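Local coordinates for uncharacterized protein (Methanocella paludicola, PDB 5DMP), which probably trims 3'-phosphates and 3'-ribonucleosides from DNA ends, as a phosphoesterase of archaeal non-homologous end joining, at residues L22-W31 / I97-I106. Residues are numbered along the deposited sequence; the frame is centred on the assembly and turned at random.
Sequences LEMGGVLKSW and IEQSYDQGKI
Met24 reaches from its hairpin to helix 97-103, its CE 3.6 Å from Ile97 CG1 and its SD 3.9 Å from Tyr101 CB. A chi1 of 48° and a turn about the CG-SD bond carry the methyl of this slender thioether over to Ile97; SD also makes an oblique Met-aromatic contact with the Tyr101 ring. Next to it, the broad Trp31 ring gives two partners a common surface: CZ2 lies 3.6 Å from Tyr101 CE2, the ring planes inclined at 57°, and CH2 3.8 Å from Ile106 CD1. Lys29 completes this tight packing, its curled aliphatic chain laying CE 3.4 Å from Tyr101 CZ while its ammonium forms a salt bridge with Asp52. At the same end the tyrosine hydroxyl reaches a water bound to Ser30 O.

The exposed turn is looser. There Glu98 OE2 accepts one long, bent bond from Gly25 N (3.3 Å, 136°) through its anti lone pair. Gly25 and Gly26 take the positive phi values of the type I' turn, which glycine accepts easily.

Helix 97-103, ended by a Schellman motif at Gly104, and the start of strand 105-111 pack against the hairpin of strands 16-24 and 27-33; Leu121 of strand 118-123 touches Leu22, Trp31 and Ile106, and Tyr82 of strand 72-84 meets Leu22 and Ile97.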
ATOM      1  N   LEU A  22       2.701  -5.208   2.410  1.00 22.22           N
ATOM      2  CA  LEU A  22       1.894  -6.380   2.520  1.00 22.66           C
ATOM      3  C   LEU A  22       2.742  -7.469   3.229  1.00 24.43           C
ATOM      4  O   LEU A  22       3.895  -7.744   2.799  1.00 26.39           O
ATOM      5  CB  LEU A  22       1.559  -6.968   1.110  1.00 24.65           C
ATOM      6  CG  LEU A  22       0.714  -6.030   0.212  1.00 23.35           C
ATOM      7  CD1 LEU A  22       0.676  -6.658  -1.191  1.00 29.25           C
ATOM      8  CD2 LEU A  22      -0.699  -5.904   0.811  1.00 23.31           C
ATOM      9  N   GLU A  23       2.129  -8.133   4.187  1.00 24.42           N
ATOM     10  CA  GLU A  23       2.865  -9.212   4.926  1.00 26.88           C
ATOM     11  C   GLU A  23       3.035 -10.453   4.088  1.00 29.05           C
ATOM     12  O   GLU A  23       2.028 -11.043   3.619  1.00 29.16           O
ATOM     13  CB  GLU A  23       2.077  -9.536   6.142  1.00 28.14           C
ATOM     14  CG  GLU A  23       2.764 -10.654   6.969  1.00 33.36           C
ATOM     15  CD  GLU A  23       1.984 -11.060   8.205  1.00 37.07           C
ATOM     16  OE1 GLU A  23       0.963 -10.424   8.588  1.00 35.37           O
ATOM     17  OE2 GLU A  23       2.450 -12.021   8.848  1.00 43.29           O
ATOM     18  N   MET A  24       4.291 -10.875   3.903  1.00 29.99           N
ATOM     19  CA  MET A  24       4.563 -12.229   3.396  1.00 33.44           C
ATOM     20  C   MET A  24       5.952 -12.709   3.820  1.00 40.93           C
ATOM     21  O   MET A  24       6.865 -11.881   4.061  1.00 38.16           O
ATOM     22  CB  MET A  24       4.438 -12.291   1.870  1.00 39.47           C
ATOM     23  CG  MET A  24       5.134 -11.208   1.060  1.00 43.10           C
ATOM     24  SD  MET A  24       4.729 -11.159  -0.727  1.00 42.21           S
ATOM     25  CE  MET A  24       3.580  -9.795  -0.933  1.00 45.12           C
ATOM     26  N   GLY A  25       6.103 -14.035   3.946  1.00 42.50           N
ATOM     27  CA  GLY A  25       7.402 -14.616   4.338  1.00 46.41           C
ATOM     28  C   GLY A  25       8.019 -13.979   5.582  1.00 44.95           C
ATOM     29  O   GLY A  25       9.241 -13.751   5.648  1.00 46.61           O
ATOM     30  N   GLY A  26       7.155 -13.653   6.533  1.00 37.91           N
ATOM     31  CA  GLY A  26       7.500 -13.129   7.836  1.00 42.24           C
ATOM     32  C   GLY A  26       7.888 -11.665   7.902  1.00 40.68           C
ATOM     33  O   GLY A  26       8.360 -11.238   8.908  1.00 39.49           O
ATOM     34  N   VAL A  27       7.723 -10.883   6.841  1.00 35.93           N
ATOM     35  CA  VAL A  27       8.109  -9.453   6.903  1.00 30.48           C
ATOM     36  C   VAL A  27       7.001  -8.647   6.177  1.00 31.32           C
ATOM     37  O   VAL A  27       6.114  -9.256   5.620  1.00 32.84           O
ATOM     38  CB  VAL A  27       9.440  -9.151   6.189  1.00 35.20           C
ATOM     39  CG1 VAL A  27      10.621  -9.865   6.909  1.00 35.54           C
ATOM     40  CG2 VAL A  27       9.394  -9.488   4.710  1.00 33.01           C
ATOM     41  N   LEU A  28       7.144  -7.328   6.133  1.00 27.56           N
ATOM     42  CA  LEU A  28       6.223  -6.499   5.350  1.00 26.56           C
ATOM     43  C   LEU A  28       6.990  -6.099   4.079  1.00 25.08           C
ATOM     44  O   LEU A  28       7.918  -5.281   4.124  1.00 28.46           O
ATOM     45  CB  LEU A  28       5.908  -5.216   6.182  1.00 25.82           C
ATOM     46  CG  LEU A  28       5.117  -5.513   7.467  1.00 24.53           C
ATOM     47  CD1 LEU A  28       4.765  -4.194   8.205  1.00 26.77           C
ATOM     48  CD2 LEU A  28       3.832  -6.305   7.279  1.00 26.67           C
ATOM     49  N   LYS A  29       6.623  -6.676   2.924  1.00 26.43           N
ATOM     50  CA  LYS A  29       7.165  -6.237   1.649  1.00 26.19           C
ATOM     51  C   LYS A  29       6.584  -4.853   1.322  1.00 25.92           C
ATOM     52  O   LYS A  29       5.380  -4.663   1.512  1.00 25.94           O
ATOM     53  CB  LYS A  29       6.714  -7.243   0.520  1.00 30.53           C
ATOM     54  CG  LYS A  29       7.049  -8.727   0.717  1.00 35.21           C
ATOM     55  CD  LYS A  29       8.565  -8.954   0.857  1.00 36.42           C
ATOM     56  CE  LYS A  29       9.312  -8.497  -0.366  1.00 46.12           C
ATOM     57  NZ  LYS A  29      10.735  -8.952  -0.147  1.00 49.99           N
ATOM     58  N   SER A  30       7.417  -3.912   0.869  1.00 25.03           N
ATOM     59  CA  SER A  30       7.054  -2.508   0.940  1.00 25.65           C
ATOM     60  C   SER A  30       7.289  -1.864  -0.430  1.00 30.02           C
ATOM     61  O   SER A  30       8.250  -2.192  -1.116  1.00 28.97           O
ATOM     62  CB  SER A  30       7.910  -1.800   1.982  1.00 24.09           C
ATOM     63  OG  SER A  30       7.587  -2.387   3.270  1.00 25.77           O
ATOM     64  N   TRP A  31       6.487  -0.860  -0.733  1.00 24.15           N
ATOM     65  CA  TRP A  31       6.667  -0.041  -1.927  1.00 26.12           C
ATOM     66  C   TRP A  31       6.365   1.392  -1.559  1.00 30.31           C
ATOM     67  O   TRP A  31       5.411   1.669  -0.782  1.00 28.28           O
ATOM     68  CB  TRP A  31       5.649  -0.448  -3.001  1.00 25.07           C
ATOM     69  CG  TRP A  31       5.800  -1.809  -3.655  1.00 26.89           C
ATOM     70  CD1 TRP A  31       6.374  -2.062  -4.919  1.00 25.99           C
ATOM     71  CD2 TRP A  31       5.339  -3.080  -3.171  1.00 25.58           C
ATOM     72  NE1 TRP A  31       6.288  -3.420  -5.189  1.00 28.55           N
ATOM     73  CE2 TRP A  31       5.673  -4.066  -4.151  1.00 26.49           C
ATOM     74  CE3 TRP A  31       4.670  -3.510  -1.994  1.00 25.89           C
ATOM     75  CZ2 TRP A  31       5.346  -5.444  -3.992  1.00 28.23           C
ATOM     76  CZ3 TRP A  31       4.393  -4.836  -1.815  1.00 28.98           C
ATOM     77  CH2 TRP A  31       4.765  -5.828  -2.806  1.00 29.19           C
ATOM     78  N   ILE A  97       1.169 -16.079  -2.425  1.00 36.37           N
ATOM     79  CA  ILE A  97       1.530 -14.681  -2.475  1.00 34.17           C
ATOM     80  C   ILE A  97       3.018 -14.529  -2.785  1.00 36.83           C
ATOM     81  O   ILE A  97       3.424 -13.641  -3.540  1.00 34.07           O
ATOM     82  CB  ILE A  97       1.072 -13.925  -1.159  1.00 35.83           C
ATOM     83  CG1 ILE A  97       1.062 -12.377  -1.363  1.00 35.15           C
ATOM     84  CG2 ILE A  97       1.988 -14.307   0.032  1.00 36.09           C
ATOM     85  CD1 ILE A  97       0.055 -11.866  -2.434  1.00 34.99           C
ATOM     86  N   GLU A  98       3.857 -15.424  -2.209  1.00 36.91           N
ATOM     87  CA  GLU A  98       5.273 -15.386  -2.508  1.00 39.38           C
ATOM     88  C   GLU A  98       5.558 -15.706  -3.970  1.00 34.96           C
ATOM     89  O   GLU A  98       6.374 -15.027  -4.601  1.00 38.97           O
ATOM     90  CB  GLU A  98       6.101 -16.283  -1.529  1.00 43.09           C
ATOM     91  CG  GLU A  98       6.006 -15.903  -0.036  1.00 43.79           C
ATOM     92  CD  GLU A  98       4.749 -16.442   0.670  1.00 56.14           C
ATOM     93  OE1 GLU A  98       3.930 -17.208   0.066  1.00 52.06           O
ATOM     94  OE2 GLU A  98       4.564 -16.080   1.872  1.00 61.89           O
ATOM     95  N   GLN A  99       4.880 -16.711  -4.524  1.00 39.19           N
ATOM     96  CA  GLN A  99       5.013 -17.027  -5.984  1.00 39.53           C
ATOM     97  C   GLN A  99       4.534 -15.862  -6.843  1.00 38.04           C
ATOM     98  O   GLN A  99       5.175 -15.511  -7.851  1.00 34.87           O
ATOM     99  CB  GLN A  99       4.180 -18.238  -6.390  1.00 39.13           C
ATOM    100  CG  GLN A  99       4.669 -19.506  -5.753  1.00 47.55           C
ATOM    101  CD  GLN A  99       3.799 -20.694  -6.046  1.00 54.24           C
ATOM    102  OE1 GLN A  99       2.554 -20.620  -6.085  1.00 45.46           O
ATOM    103  NE2 GLN A  99       4.460 -21.842  -6.203  1.00 56.67           N
ATOM    104  N   SER A 100       3.397 -15.271  -6.440  1.00 35.88           N
ATOM    105  CA  SER A 100       2.947 -14.010  -7.071  1.00 34.67           C
ATOM    106  C   SER A 100       3.997 -12.908  -7.060  1.00 32.21           C
ATOM    107  O   SER A 100       4.243 -12.255  -8.103  1.00 33.98           O
ATOM    108  CB  SER A 100       1.638 -13.511  -6.382  1.00 29.90           C
ATOM    109  OG  SER A 100       0.616 -14.492  -6.549  1.00 31.90           O
ATOM    110  N   TYR A 101       4.610 -12.649  -5.892  1.00 31.49           N
ATOM    111  CA  TYR A 101       5.578 -11.588  -5.786  1.00 32.87           C
ATOM    112  C   TYR A 101       6.789 -11.906  -6.696  1.00 35.20           C
ATOM    113  O   TYR A 101       7.228 -11.047  -7.494  1.00 34.22           O
ATOM    114  CB  TYR A 101       6.068 -11.476  -4.339  1.00 38.38           C
ATOM    115  CG  TYR A 101       7.107 -10.406  -4.154  1.00 39.26           C
ATOM    116  CD1 TYR A 101       8.493 -10.656  -4.357  1.00 47.96           C
ATOM    117  CD2 TYR A 101       6.731  -9.153  -3.712  1.00 41.17           C
ATOM    118  CE1 TYR A 101       9.430  -9.633  -4.164  1.00 47.24           C
ATOM    119  CE2 TYR A 101       7.657  -8.142  -3.495  1.00 42.00           C
ATOM    120  CZ  TYR A 101       8.982  -8.375  -3.739  1.00 50.57           C
ATOM    121  OH  TYR A 101       9.777  -7.278  -3.524  1.00 56.83           O
ATOM    122  N   ASP A 102       7.301 -13.145  -6.556  1.00 38.26           N
ATOM    123  CA  ASP A 102       8.425 -13.611  -7.416  1.00 42.01           C
ATOM    124  C   ASP A 102       8.114 -13.468  -8.893  1.00 40.41           C
ATOM    125  O   ASP A 102       8.947 -12.996  -9.626  1.00 41.64           O
ATOM    126  CB  ASP A 102       8.864 -15.031  -7.071  1.00 42.47           C
ATOM    127  CG  ASP A 102       9.532 -15.114  -5.697  1.00 50.64           C
ATOM    128  OD1 ASP A 102       9.997 -14.073  -5.177  1.00 49.35           O
ATOM    129  OD2 ASP A 102       9.581 -16.229  -5.128  1.00 56.62           O
ATOM    130  N   GLN A 103       6.900 -13.797  -9.316  1.00 41.38           N
ATOM    131  CA  GLN A 103       6.524 -13.597 -10.715  1.00 39.29           C
ATOM    132  C   GLN A 103       6.258 -12.127 -11.134  1.00 42.03           C
ATOM    133  O   GLN A 103       6.150 -11.831 -12.328  1.00 39.61           O
ATOM    134  CB  GLN A 103       5.334 -14.495 -11.075  1.00 46.35           C
ATOM    135  CG  GLN A 103       4.807 -14.358 -12.513  1.00 54.51           C
ATOM    136  CD  GLN A 103       3.577 -15.235 -12.792  1.00 59.24           C
ATOM    137  OE1 GLN A 103       2.514 -15.014 -12.231  1.00 57.99           O
ATOM    138  NE2 GLN A 103       3.735 -16.248 -13.652  1.00 60.78           N
ATOM    139  N   GLY A 104       6.147 -11.197 -10.184  1.00 37.22           N
ATOM    140  CA  GLY A 104       5.889  -9.775 -10.534  1.00 32.63           C
ATOM    141  C   GLY A 104       4.417  -9.508 -10.885  1.00 32.56           C
ATOM    142  O   GLY A 104       4.110  -8.552 -11.627  1.00 32.30           O
ATOM    143  N   LYS A 105       3.511 -10.351 -10.365  1.00 31.42           N
ATOM    144  CA  LYS A 105       2.077 -10.144 -10.583  1.00 31.41           C
ATOM    145  C   LYS A 105       1.280 -10.496  -9.334  1.00 28.07           C
ATOM    146  O   LYS A 105       1.031 -11.670  -9.019  1.00 28.89           O
ATOM    147  CB  LYS A 105       1.579 -10.965 -11.809  1.00 31.89           C
ATOM    148  CG  LYS A 105       0.072 -10.859 -12.066  1.00 33.10           C
ATOM    149  CD  LYS A 105      -0.188 -11.613 -13.380  1.00 39.95           C
ATOM    150  CE  LYS A 105      -1.654 -11.758 -13.672  1.00 45.68           C
ATOM    151  NZ  LYS A 105      -1.735 -12.510 -14.959  1.00 53.60           N
ATOM    152  N   ILE A 106       0.884  -9.461  -8.589  1.00 30.56           N
ATOM    153  CA  ILE A 106       0.181  -9.704  -7.343  1.00 28.82           C
ATOM    154  C   ILE A 106      -1.245  -9.160  -7.536  1.00 27.00           C
ATOM    155  O   ILE A 106      -1.422  -7.996  -7.981  1.00 27.18           O
ATOM    156  CB  ILE A 106       0.875  -8.889  -6.193  1.00 29.53           C
ATOM    157  CG1 ILE A 106       2.302  -9.451  -5.891  1.00 30.80           C
ATOM    158  CG2 ILE A 106       0.003  -8.850  -4.924  1.00 27.49           C
ATOM    159  CD1 ILE A 106       3.172  -8.506  -5.021  1.00 29.39           C
TER
HETATM  160  O   HOH W   1       8.913  -4.924  -2.196  1.00 40.26           O